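Local coordinates for protein cystathionine gamma-synthase (Xanthomonas oryzae pv. oryzae KACC 10331, PDB 6LD7) that probably makes cystathionine for methionine biosynthesis as a pyridoxal phosphate-dependent enzyme, and may also have cystathionine gamma-lyase activity, at residues C[63-68]-C[241-246]; C[74-79]-C[188-193]. The protein carries 1 engineered substitution. All coordinates share one frame; numbering follows the deposited sequence.

In the fold
Both contacts use helix 63-76. Contact 1 packs its first turns against the linker 241-246. Contact 2 packs its last residues against the loop 188-193. Their centres are 18 Å apart and their nearest atoms about 7 Å apart, so they do not touch. Along the sequence, the segments of contact 2 fall between those of contact 1. Contact 1 also reaches a second subunit, whereas no other chain of the assembly touches contact 2. In contact 2, Glu76 is hydrogen-bonded to His205 of strand 202-206. That strand ends shortly before Lys209, the predicted pyridoxal phosphate lysine, which is not modelled.

Contact 1 (C[63-68]-C[241-246]); sequences PTRDLL and GLTGSP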
loop_
_atom_site.group_PDB
_atom_site.type_symbol
_atom_site.label_atom_id
_atom_site.label_comp_id
_atom_site.label_asym_id
_atom_site.label_seq_id
_atom_site.Cartn_x
_atom_site.Cartn_y
_atom_site.Cartn_z
ATOM N N PRO C 63 7.771 9.363 -11.356
ATOM C CA PRO C 63 7.304 8.623 -12.530
ATOM C C PRO C 63 5.929 7.977 -12.373
ATOM O O PRO C 63 5.213 7.892 -13.371
ATOM C CB PRO C 63 8.358 7.536 -12.787
ATOM C CG PRO C 63 9.152 7.494 -11.545
ATOM C CD PRO C 63 9.026 8.823 -10.819
ATOM N N THR C 64 5.572 7.502 -11.196
ATOM C CA THR C 64 4.224 6.884 -10.990
ATOM C C THR C 64 3.140 7.968 -11.167
ATOM O O THR C 64 2.109 7.733 -11.847
ATOM C CB THR C 64 4.151 6.217 -9.621
ATOM O OG1 THR C 64 5.165 5.193 -9.646
ATOM C CG2 THR C 64 2.742 5.715 -9.372
ATOM N N ARG C 65 3.374 9.141 -10.577
ATOM C CA ARG C 65 2.437 10.281 -10.690
ATOM C C ARG C 65 2.321 10.740 -12.180
ATOM O O ARG C 65 1.236 10.987 -12.638
ATOM C CB ARG C 65 2.850 11.397 -9.733
ATOM C CG ARG C 65 1.789 12.481 -9.651
ATOM C CD ARG C 65 1.927 13.399 -8.448
ATOM N NE ARG C 65 3.098 14.095 -8.635
ATOM C CZ ARG C 65 4.143 14.154 -7.785
ATOM N NH1 ARG C 65 4.146 13.751 -6.523
ATOM N NH2 ARG C 65 5.187 14.783 -8.248
ATOM N N ASP C 66 3.451 10.841 -12.886
ATOM C CA ASP C 66 3.540 11.292 -14.272
ATOM C C ASP C 66 2.831 10.299 -15.200
ATOM O O ASP C 66 2.291 10.733 -16.162
ATOM C CB ASP C 66 4.981 11.462 -14.722
ATOM C CG ASP C 66 5.562 12.765 -14.207
ATOM O OD1 ASP C 66 4.801 13.572 -13.653
ATOM O OD2 ASP C 66 6.766 12.886 -14.233
ATOM N N LEU C 67 2.826 9.017 -14.929
ATOM C CA LEU C 67 2.042 8.101 -15.783
ATOM C C LEU C 67 0.587 8.501 -15.720
ATOM O O LEU C 67 -0.036 8.332 -16.666
ATOM C CB LEU C 67 2.117 6.704 -15.225
ATOM C CG LEU C 67 3.011 5.737 -15.937
ATOM C CD1 LEU C 67 2.975 4.437 -15.123
ATOM C CD2 LEU C 67 2.523 5.542 -17.358
ATOM N N LEU C 68 0.066 8.816 -14.531
ATOM C CA LEU C 68 -1.336 9.180 -14.415
ATOM C C LEU C 68 -1.556 10.514 -15.148
ATOM O O LEU C 68 -2.562 10.685 -15.838
ATOM C CB LEU C 68 -1.752 9.221 -12.950
ATOM C CG LEU C 68 -3.161 9.699 -12.703
ATOM C CD1 LEU C 68 -4.166 8.718 -13.313
ATOM C CD2 LEU C 68 -3.449 9.813 -11.207
ATOM N N GLY C 241 3.524 23.175 -3.283
ATOM C CA GLY C 241 3.487 21.886 -2.579
ATOM C C GLY C 241 2.171 21.169 -2.743
ATOM O O GLY C 241 1.790 20.480 -1.757
ATOM N N LEU C 242 1.539 21.251 -3.929
ATOM C CA LEU C 242 0.170 20.717 -4.132
ATOM C C LEU C 242 0.179 19.335 -4.795
ATOM O O LEU C 242 -0.927 18.770 -4.969
ATOM C CB LEU C 242 -0.588 21.671 -5.071
ATOM C CG LEU C 242 -1.042 22.958 -4.439
ATOM C CD1 LEU C 242 -1.668 23.870 -5.500
ATOM C CD2 LEU C 242 -2.038 22.593 -3.345
ATOM N N THR C 243 1.321 18.825 -5.259
ATOM C CA THR C 243 1.428 17.484 -5.843
ATOM C C THR C 243 0.971 16.385 -4.874
ATOM O O THR C 243 1.038 16.549 -3.661
ATOM C CB THR C 243 2.820 17.226 -6.394
ATOM O OG1 THR C 243 3.734 17.489 -5.330
ATOM C CG2 THR C 243 3.112 18.139 -7.554
ATOM N N GLY C 244 0.469 15.312 -5.474
ATOM C CA GLY C 244 -0.119 14.162 -4.772
ATOM C C GLY C 244 0.927 13.052 -4.468
ATOM O O GLY C 244 1.990 12.985 -5.084
ATOM N N SER C 245 0.498 12.101 -3.679
ATOM C CA SER C 245 1.214 10.882 -3.280
ATOM C C SER C 245 1.301 9.913 -4.468
ATOM O O SER C 245 0.345 9.626 -5.174
ATOM C CB SER C 245 0.407 10.335 -2.165
ATOM O OG SER C 245 0.438 8.945 -2.096
ATOM N N PRO C 246 2.483 9.343 -4.719
ATOM C CA PRO C 246 2.632 8.286 -5.723
ATOM C C PRO C 246 1.734 7.094 -5.472
ATOM O O PRO C 246 1.238 6.463 -6.430
ATOM C CB PRO C 246 4.072 7.842 -5.552
ATOM C CG PRO C 246 4.766 9.177 -5.088
ATOM C CD PRO C 246 3.776 9.812 -4.141
#
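A helix-to-helix linker at a subunit interface packs on the first turns of helix 63-76, where Thr243 and Gly244 meet Arg65. This linker starts with a Schellman motif: Gly241, with positive phi, ends helix 227-240. It finishes at Ser245, the N-cap of helix 246-256, whose OG caps the backbone N of Asp248. Between these two ends the linker runs past the side chain of Arg65. CG of Arg65 is anti to the backbone N (chi1 -170°), and the chain stays extended until it bends at chi3. NH1 then donates to Gly244 O at 2.7 Å. The bond is nearly straight, with an N-H...O angle of 164°. The acceptor lies at the edge of the guanidinium, close to its plane, and the donor comes in almost in line with the carbonyl. Thr243 covers one guanidinium face. Its CB sits over the centre of the group, 3.6 Å from Arg65 CZ, and the two side chains cross at about a right angle. NH2 of Arg65 donates to Thr58 O, so two backbone carbonyls hold the buried guanidinium, which limits its rotation. The hydroxyl OG1 of Thr243 is hydrogen-bonded to Arg59 O. One residue earlier than Arg65, Thr64 CG2 lies 3.4 Å from Pro246 O, and Thr64 OG1 is bonded to Val39 N. Across the interface, Thr86 of the second subunit bonds to Gly241 O, and Leu242 packs on Leu242 of that subunit. Within the chain, Phe250 of helix 246-256 packs against Thr64, Ile83 of strand 80-84 touches Arg65 and bonds through its backbone to Gly244, and Leu242 rests on Asn92 and Leu93 of helix 87-98.

Contact 2 (C[74-79]-C[188-193]); sequences ELEGGA and LSPALQ
Glu76 and Pro190 cross at about a right angle, with the carboxylate end of the glutamate against the proline ring. CG of Glu76 is anti to its carbonyl carbon (chi1 -73°), and the chain bends at chi2 (-76°), which brings the acid round to the loop although CB does not point there. OE2 of Glu76 comes to 3.4 Å from Pro190 CG. The carboxyl carbon CD lies 3.7 Å from Pro190 CB. These are contacts of a polar group with ring carbons, not hydrogen bonds. OE2 is hydrogen-bonded to NE2 of His205 in strand 202-206. Pro190 also touches His205, so the histidine meets both members of the pair. On the helix side, Leu75 adds an apolar contact: its CB is 3.7 Å from Pro190 CB. Pro190 sits within an ST turn, in which Ser189 OG accepts from Ala191 N at 3.1 Å. The same hydroxyl donates to Leu188 O at 2.6 Å, in the carbonyl plane and on a lone pair. One side-chain oxygen therefore ties the backbone on both sides of Ser189. A backbone bond from Leu192 N to Ser189 O spans the same residues. Helix 63-76 ends at Glu76, and Gly77 then leaves helical geometry with positive phi on the way to strand 80-84. Behind the loop, Leu259 and Leu263 of helix 259-277 pack on Ser189, and Leu263 also touches Ala191.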
loop_
_atom_site.group_PDB
_atom_site.type_symbol
_atom_site.label_atom_id
_atom_site.label_comp_id
_atom_site.label_asym_id
_atom_site.label_seq_id
_atom_site.Cartn_x
_atom_site.Cartn_y
_atom_site.Cartn_z
ATOM N N GLU C 74 -3.647 12.437 -22.307
ATOM C CA GLU C 74 -4.024 11.672 -23.521
ATOM C C GLU C 74 -5.553 11.531 -23.629
ATOM O O GLU C 74 -6.077 11.756 -24.689
ATOM C CB GLU C 74 -3.358 10.315 -23.609
ATOM C CG GLU C 74 -3.759 9.600 -24.922
ATOM C CD GLU C 74 -3.088 8.247 -25.171
ATOM O OE1 GLU C 74 -2.261 7.828 -24.316
ATOM O OE2 GLU C 74 -3.404 7.580 -26.201
ATOM N N LEU C 75 -6.295 11.209 -22.601
ATOM C CA LEU C 75 -7.773 11.108 -22.665
ATOM C C LEU C 75 -8.375 12.483 -22.906
ATOM O O LEU C 75 -9.388 12.530 -23.556
ATOM C CB LEU C 75 -8.303 10.624 -21.318
ATOM C CG LEU C 75 -8.553 9.141 -21.106
ATOM C CD1 LEU C 75 -7.820 8.255 -22.054
ATOM C CD2 LEU C 75 -8.377 8.741 -19.639
ATOM N N GLU C 76 -7.861 13.571 -22.325
ATOM C CA GLU C 76 -8.493 14.895 -22.515
ATOM C C GLU C 76 -8.017 15.534 -23.849
ATOM O O GLU C 76 -8.578 16.511 -24.251
ATOM C CB GLU C 76 -8.266 15.786 -21.308
ATOM C CG GLU C 76 -9.064 15.418 -20.079
ATOM C CD GLU C 76 -10.563 15.792 -20.070
ATOM O OE1 GLU C 76 -11.196 16.111 -21.156
ATOM O OE2 GLU C 76 -11.161 15.615 -19.002
ATOM N N GLY C 77 -6.961 15.049 -24.476
ATOM C CA GLY C 77 -6.347 15.638 -25.681
ATOM C C GLY C 77 -5.465 16.797 -25.319
ATOM O O GLY C 77 -5.451 17.767 -26.059
ATOM N N GLY C 78 -4.766 16.806 -24.179
ATOM C CA GLY C 78 -3.955 17.998 -23.863
ATOM C C GLY C 78 -2.456 17.763 -23.986
ATOM O O GLY C 78 -2.062 16.666 -24.212
ATOM N N ALA C 79 -1.648 18.769 -23.672
ATOM C CA ALA C 79 -0.179 18.761 -23.790
ATOM C C ALA C 79 0.412 18.043 -22.566
ATOM O O ALA C 79 1.416 17.463 -22.713
ATOM C CB ALA C 79 0.338 20.184 -23.976
ATOM N N LEU C 188 -18.554 14.164 -15.495
ATOM C CA LEU C 188 -18.690 13.211 -16.645
ATOM C C LEU C 188 -17.387 12.432 -16.920
ATOM O O LEU C 188 -17.431 11.391 -17.646
ATOM C CB LEU C 188 -19.058 13.982 -17.930
ATOM C CG LEU C 188 -20.464 14.559 -17.938
ATOM C CD1 LEU C 188 -20.692 15.419 -19.197
ATOM C CD2 LEU C 188 -21.434 13.395 -17.934
ATOM N N SER C 189 -16.239 12.956 -16.512
ATOM C CA SER C 189 -14.913 12.356 -16.779
ATOM C C SER C 189 -14.578 12.568 -18.230
ATOM O O SER C 189 -15.442 12.787 -19.071
ATOM C CB SER C 189 -14.860 10.859 -16.418
ATOM O OG SER C 189 -15.219 10.001 -17.526
ATOM N N PRO C 190 -13.321 12.286 -18.580
ATOM C CA PRO C 190 -12.868 12.436 -19.945
ATOM C C PRO C 190 -13.482 11.427 -20.894
ATOM O O PRO C 190 -13.471 11.668 -22.094
ATOM C CB PRO C 190 -11.377 12.181 -19.882
ATOM C CG PRO C 190 -11.030 12.321 -18.397
ATOM C CD PRO C 190 -12.248 11.866 -17.646
ATOM N N ALA C 191 -14.004 10.320 -20.396
ATOM C CA ALA C 191 -14.609 9.333 -21.312
ATOM C C ALA C 191 -15.911 9.911 -21.896
ATOM O O ALA C 191 -16.364 9.366 -22.862
ATOM C CB ALA C 191 -14.923 8.071 -20.544
ATOM N N LEU C 192 -16.601 10.820 -21.217
ATOM C CA LEU C 192 -17.956 11.309 -21.631
ATOM C C LEU C 192 -17.974 12.759 -22.160
ATOM O O LEU C 192 -18.946 13.145 -22.797
ATOM C CB LEU C 192 -18.909 11.111 -20.448
ATOM C CG LEU C 192 -19.222 9.671 -20.105
ATOM C CD1 LEU C 192 -20.258 9.558 -18.995
ATOM C CD2 LEU C 192 -19.624 8.895 -21.363
ATOM N N GLN C 193 -16.897 13.514 -21.996
ATOM C CA GLN C 193 -16.863 14.935 -22.388
ATOM C C GLN C 193 -15.407 15.331 -22.443
ATOM O O GLN C 193 -14.624 15.058 -21.423
ATOM C CB GLN C 193 -17.698 15.816 -21.421
ATOM C CG GLN C 193 -17.773 17.265 -21.814
ATOM C CD GLN C 193 -18.632 18.029 -20.836
ATOM O OE1 GLN C 193 -18.202 18.384 -19.670
ATOM N NE2 GLN C 193 -19.831 18.347 -21.306
#